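Local coordinates for protein pectate lyase II (Xanthomonas campestris pv. campestris, PDB 2QY1) that probably cleaves pectate, the polygalacturonate of plant cell walls, by beta-elimination, in the manner of polysaccharide lyase family 1 enzymes, at residues A[20-23]-A[24-27]; A[46-49]-A[50-53]. The protein carries 2 engineered substitutions. One frame throughout, in Å; residues are numbered along the deposited sequence.

Contact 1: A[20-23]-A[24-27]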
loop_
_atom_site.group_PDB
_atom_site.type_symbol
_atom_site.label_atom_id
_atom_site.label_comp_id
_atom_site.label_asym_id
_atom_site.label_seq_id
_atom_site.Cartn_x
_atom_site.Cartn_y
_atom_site.Cartn_z
ATOM N N VAL A 20 -13.266 -18.320 -7.806
ATOM C CA VAL A 20 -14.122 -17.849 -6.717
ATOM C C VAL A 20 -14.876 -16.596 -7.162
ATOM O O VAL A 20 -14.267 -15.582 -7.497
ATOM C CB VAL A 20 -13.330 -17.621 -5.391
ATOM C CG1 VAL A 20 -12.776 -18.944 -4.864
ATOM C CG2 VAL A 20 -12.201 -16.604 -5.566
ATOM N N ALA A 21 -16.203 -16.682 -7.185
ATOM C CA ALA A 21 -17.035 -15.595 -7.702
ATOM C C ALA A 21 -17.421 -14.578 -6.637
ATOM O O ALA A 21 -17.888 -13.481 -6.959
ATOM C CB ALA A 21 -18.282 -16.158 -8.374
ATOM N N THR A 22 -17.232 -14.943 -5.372
ATOM C CA THR A 22 -17.672 -14.105 -4.265
ATOM C C THR A 22 -16.667 -14.039 -3.123
ATOM O O THR A 22 -15.779 -14.890 -2.983
ATOM C CB THR A 22 -19.013 -14.601 -3.656
ATOM O OG1 THR A 22 -18.828 -15.903 -3.087
ATOM C CG2 THR A 22 -20.135 -14.638 -4.695
ATOM N N PHE A 23 -16.850 -13.001 -2.314
ATOM C CA PHE A 23 -16.249 -12.836 -0.999
ATOM C C PHE A 23 -16.270 -14.147 -0.187
ATOM O O PHE A 23 -15.231 -14.597 0.301
ATOM C CB PHE A 23 -17.017 -11.693 -0.301
ATOM C CG PHE A 23 -16.798 -11.589 1.174
ATOM C CD1 PHE A 23 -15.536 -11.340 1.693
ATOM C CD2 PHE A 23 -17.877 -11.683 2.048
ATOM C CE1 PHE A 23 -15.343 -11.226 3.064
ATOM C CE2 PHE A 23 -17.696 -11.569 3.419
ATOM C CZ PHE A 23 -16.424 -11.341 3.930
ATOM N N GLU A 24 -17.444 -14.764 -0.076
ATOM C CA GLU A 24 -17.618 -15.980 0.730
ATOM C C GLU A 24 -16.912 -17.204 0.135
ATOM O O GLU A 24 -16.331 -18.008 0.868
ATOM C CB GLU A 24 -19.107 -16.277 0.953
ATOM C CG GLU A 24 -19.834 -15.243 1.822
ATOM C CD GLU A 24 -20.353 -14.042 1.035
ATOM O OE1 GLU A 24 -20.131 -13.976 -0.198
ATOM O OE2 GLU A 24 -20.989 -13.159 1.654
ATOM N N ALA A 25 -16.966 -17.339 -1.189
ATOM C CA ALA A 25 -16.282 -18.428 -1.884
ATOM C C ALA A 25 -14.766 -18.343 -1.702
ATOM O O ALA A 25 -14.102 -19.367 -1.536
ATOM C CB ALA A 25 -16.648 -18.437 -3.363
ATOM N N MET A 26 -14.226 -17.125 -1.727
ATOM C CA MET A 26 -12.793 -16.919 -1.527
ATOM C C MET A 26 -12.384 -17.356 -0.123
ATOM O O MET A 26 -11.403 -18.083 0.043
ATOM C CB MET A 26 -12.399 -15.458 -1.775
ATOM C CG MET A 26 -10.888 -15.206 -1.721
ATOM S SD MET A 26 -10.421 -13.497 -2.050
ATOM C CE MET A 26 -10.760 -13.378 -3.804
ATOM N N GLN A 27 -13.148 -16.919 0.879
ATOM C CA GLN A 27 -12.876 -17.275 2.271
ATOM C C GLN A 27 -12.962 -18.782 2.488
ATOM O O GLN A 27 -12.088 -19.368 3.128
ATOM C CB GLN A 27 -13.823 -16.540 3.227
ATOM C CG GLN A 27 -13.434 -16.676 4.701
ATOM C CD GLN A 27 -12.067 -16.083 5.002
ATOM O OE1 GLN A 27 -11.868 -14.874 4.899
ATOM N NE2 GLN A 27 -11.121 -16.933 5.380
#
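With chi1 at 64°, T22 tucks OG1 between its own backbone N and carbonyl carbon, the setting that aims the hydroxyl oxygen forward at the start of the helix; F23 instead swings CG away from its backbone N (chi1 165°), which brings the ring's CD2 edge to the E24 carboxylate. T22 is the N-cap of helix 23-32. Its OG1 accepts a fairly straight hydrogen bond from A25 N at 3.0 Å, engaging an amide of the first turn, and the methyl CB of A25 sits 3.4 Å from the same OG1. The regular helical pattern starts at once behind it: M26 N donates to T22 O at 3.0 Å, and Q27 N to F23 O at 3.2 Å. The carboxylate of E24 returns toward the cap, with OE1 3.7 Å from T22 CB. Its OE2 reaches the edge of the F23 ring near its plane, 3.5 Å from CD2, with the carboxylate plane turned 70° from the ring. A negative charge at this end of the helix is probably favoured by the helix dipole. In a pectate lyase parallel beta-helix such an N-terminal helix covers the open end of the coil, and this turn leads into it directly from strand 18-20. V20, the last residue of that strand, faces the helix: its CB meets CB of A25 at 4.0 Å, while its CG2 touches CE of M26 at 3.9 Å, the two side chains crossing at about a right angle. M26 is buried, packing also on L41 and Y43 of the adjoining strand and on V66 and F86. Q27 OE1 accepts from Q67 N of strand 65-69, while NE2 donates to D31 OD1 on the same helix.

Contact 2: A[46-49]-A[50-53]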
loop_
_atom_site.group_PDB
_atom_site.type_symbol
_atom_site.label_atom_id
_atom_site.label_comp_id
_atom_site.label_asym_id
_atom_site.label_seq_id
_atom_site.Cartn_x
_atom_site.Cartn_y
_atom_site.Cartn_z
ATOM N N LYS A 46 -17.833 -9.391 -10.138
ATOM C CA LYS A 46 -17.855 -8.075 -10.767
ATOM C C LYS A 46 -18.814 -7.155 -10.022
ATOM O O LYS A 46 -19.947 -6.942 -10.458
ATOM C CB LYS A 46 -18.278 -8.178 -12.237
ATOM C CG LYS A 46 -17.407 -9.082 -13.096
ATOM C CD LYS A 46 -18.043 -9.339 -14.458
ATOM C CE LYS A 46 -17.975 -8.113 -15.366
ATOM N NZ LYS A 46 -16.584 -7.828 -15.822
ATOM N N PHE A 47 -18.362 -6.617 -8.896
ATOM C CA PHE A 47 -19.184 -5.692 -8.120
ATOM C C PHE A 47 -19.458 -4.409 -8.901
ATOM O O PHE A 47 -18.538 -3.773 -9.418
ATOM C CB PHE A 47 -18.530 -5.366 -6.772
ATOM C CG PHE A 47 -19.394 -4.530 -5.869
ATOM C CD1 PHE A 47 -19.270 -3.142 -5.853
ATOM C CD2 PHE A 47 -20.341 -5.130 -5.041
ATOM C CE1 PHE A 47 -20.074 -2.361 -5.022
ATOM C CE2 PHE A 47 -21.149 -4.359 -4.202
ATOM C CZ PHE A 47 -21.013 -2.971 -4.196
ATOM N N ASP A 48 -20.734 -4.045 -8.982
ATOM C CA ASP A 48 -21.149 -2.802 -9.624
ATOM C C ASP A 48 -21.130 -1.696 -8.577
ATOM O O ASP A 48 -21.971 -1.672 -7.677
ATOM C CB ASP A 48 -22.549 -2.956 -10.232
ATOM C CG ASP A 48 -23.035 -1.693 -10.940
ATOM O OD1 ASP A 48 -22.257 -0.726 -11.082
ATOM O OD2 ASP A 48 -24.209 -1.678 -11.366
ATOM N N PHE A 49 -20.163 -0.788 -8.700
ATOM C CA PHE A 49 -19.997 0.301 -7.735
ATOM C C PHE A 49 -21.129 1.330 -7.800
ATOM O O PHE A 49 -21.357 2.071 -6.840
ATOM C CB PHE A 49 -18.631 0.973 -7.902
ATOM C CG PHE A 49 -17.475 0.079 -7.551
ATOM C CD1 PHE A 49 -17.194 -0.229 -6.219
ATOM C CD2 PHE A 49 -16.670 -0.463 -8.548
ATOM C CE1 PHE A 49 -16.128 -1.067 -5.890
ATOM C CE2 PHE A 49 -15.599 -1.296 -8.229
ATOM C CZ PHE A 49 -15.327 -1.598 -6.896
ATOM N N GLY A 50 -21.843 1.351 -8.924
ATOM C CA GLY A 50 -23.027 2.194 -9.091
ATOM C C GLY A 50 -24.159 1.863 -8.132
ATOM O O GLY A 50 -25.066 2.677 -7.933
ATOM N N THR A 51 -24.110 0.671 -7.537
ATOM C CA THR A 51 -25.103 0.248 -6.545
ATOM C C THR A 51 -24.955 0.996 -5.215
ATOM O O THR A 51 -25.856 0.960 -4.374
ATOM C CB THR A 51 -25.057 -1.275 -6.282
ATOM O OG1 THR A 51 -23.772 -1.639 -5.761
ATOM C CG2 THR A 51 -25.328 -2.053 -7.566
ATOM N N ILE A 52 -23.813 1.656 -5.027
ATOM C CA ILE A 52 -23.586 2.506 -3.855
ATOM C C ILE A 52 -24.010 3.941 -4.187
ATOM O O ILE A 52 -23.265 4.701 -4.815
ATOM C CB ILE A 52 -22.115 2.437 -3.359
ATOM C CG1 ILE A 52 -21.726 0.988 -3.032
ATOM C CG2 ILE A 52 -21.907 3.337 -2.138
ATOM C CD1 ILE A 52 -20.221 0.740 -2.933
ATOM N N LYS A 53 -25.222 4.291 -3.766
ATOM C CA LYS A 53 -25.833 5.578 -4.104
ATOM C C LYS A 53 -25.447 6.686 -3.125
ATOM O O LYS A 53 -25.648 7.874 -3.402
ATOM C CB LYS A 53 -27.357 5.445 -4.176
ATOM C CG LYS A 53 -27.883 4.812 -5.465
ATOM C CD LYS A 53 -27.888 3.289 -5.396
ATOM C CE LYS A 53 -28.667 2.678 -6.552
ATOM N NZ LYS A 53 -28.000 2.859 -7.876
#
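The ring of F47 turns its edge to I52, whose CD1 lies near the ring plane, 3.7 Å from F47 CE1, the two side chains meeting at about a right angle. T51 OG1 comes to the same end of the ring obliquely, 3.4 Å from CZ. In turn F47 places CD1 over one face of the F49 ring, 3.5 Å above its plane and displaced toward the rim; F49 also makes an edge-to-face contact with F137. The backbone carrying these groups is a short 3-10 turn in the long connection between strands 39-43 and 65-69 of the beta-helix, a few residues ahead of C56, which forms a disulfide with C143. D48 O takes two bonds from one residue: T51 OG1 donates at 2.6 Å, almost straight along the C=O direction, and T51 N at 3.2 Å from well above the carbonyl plane. The hydroxyl owes its place to a chi1 of 61°, which folds OG1 back over the turn. The carboxylate of D48 closes an Asx turn, with OD1 accepting from G50 N at 3.0 Å from above the carboxylate plane. One residue on, I52 N donates to F49 O at 3.1 Å, so the turns overlap. K53 curls back until NZ donates to G50 O at 2.9 Å.

How the contacts relate
From the N terminus, strand 18-20 runs straight into contact 1, the local turn that begins helix 23-32. The chain then leaves the helix, forms strand 39-43, which pairs in parallel with strand 18-20, and enters contact 2 in the connection that leads on to strand 65-69. The two contacts therefore follow in series, neither nesting nor crossing, and each closes only a turn within its own continuous segment. The centres of contact 1 and contact 2 are about 17 Å apart, and the two do not touch. Contact 1 joins the end helix to the first strands, whereas contact 2 shapes a surface excursion whose F49 reaches strand 129-137 through F137.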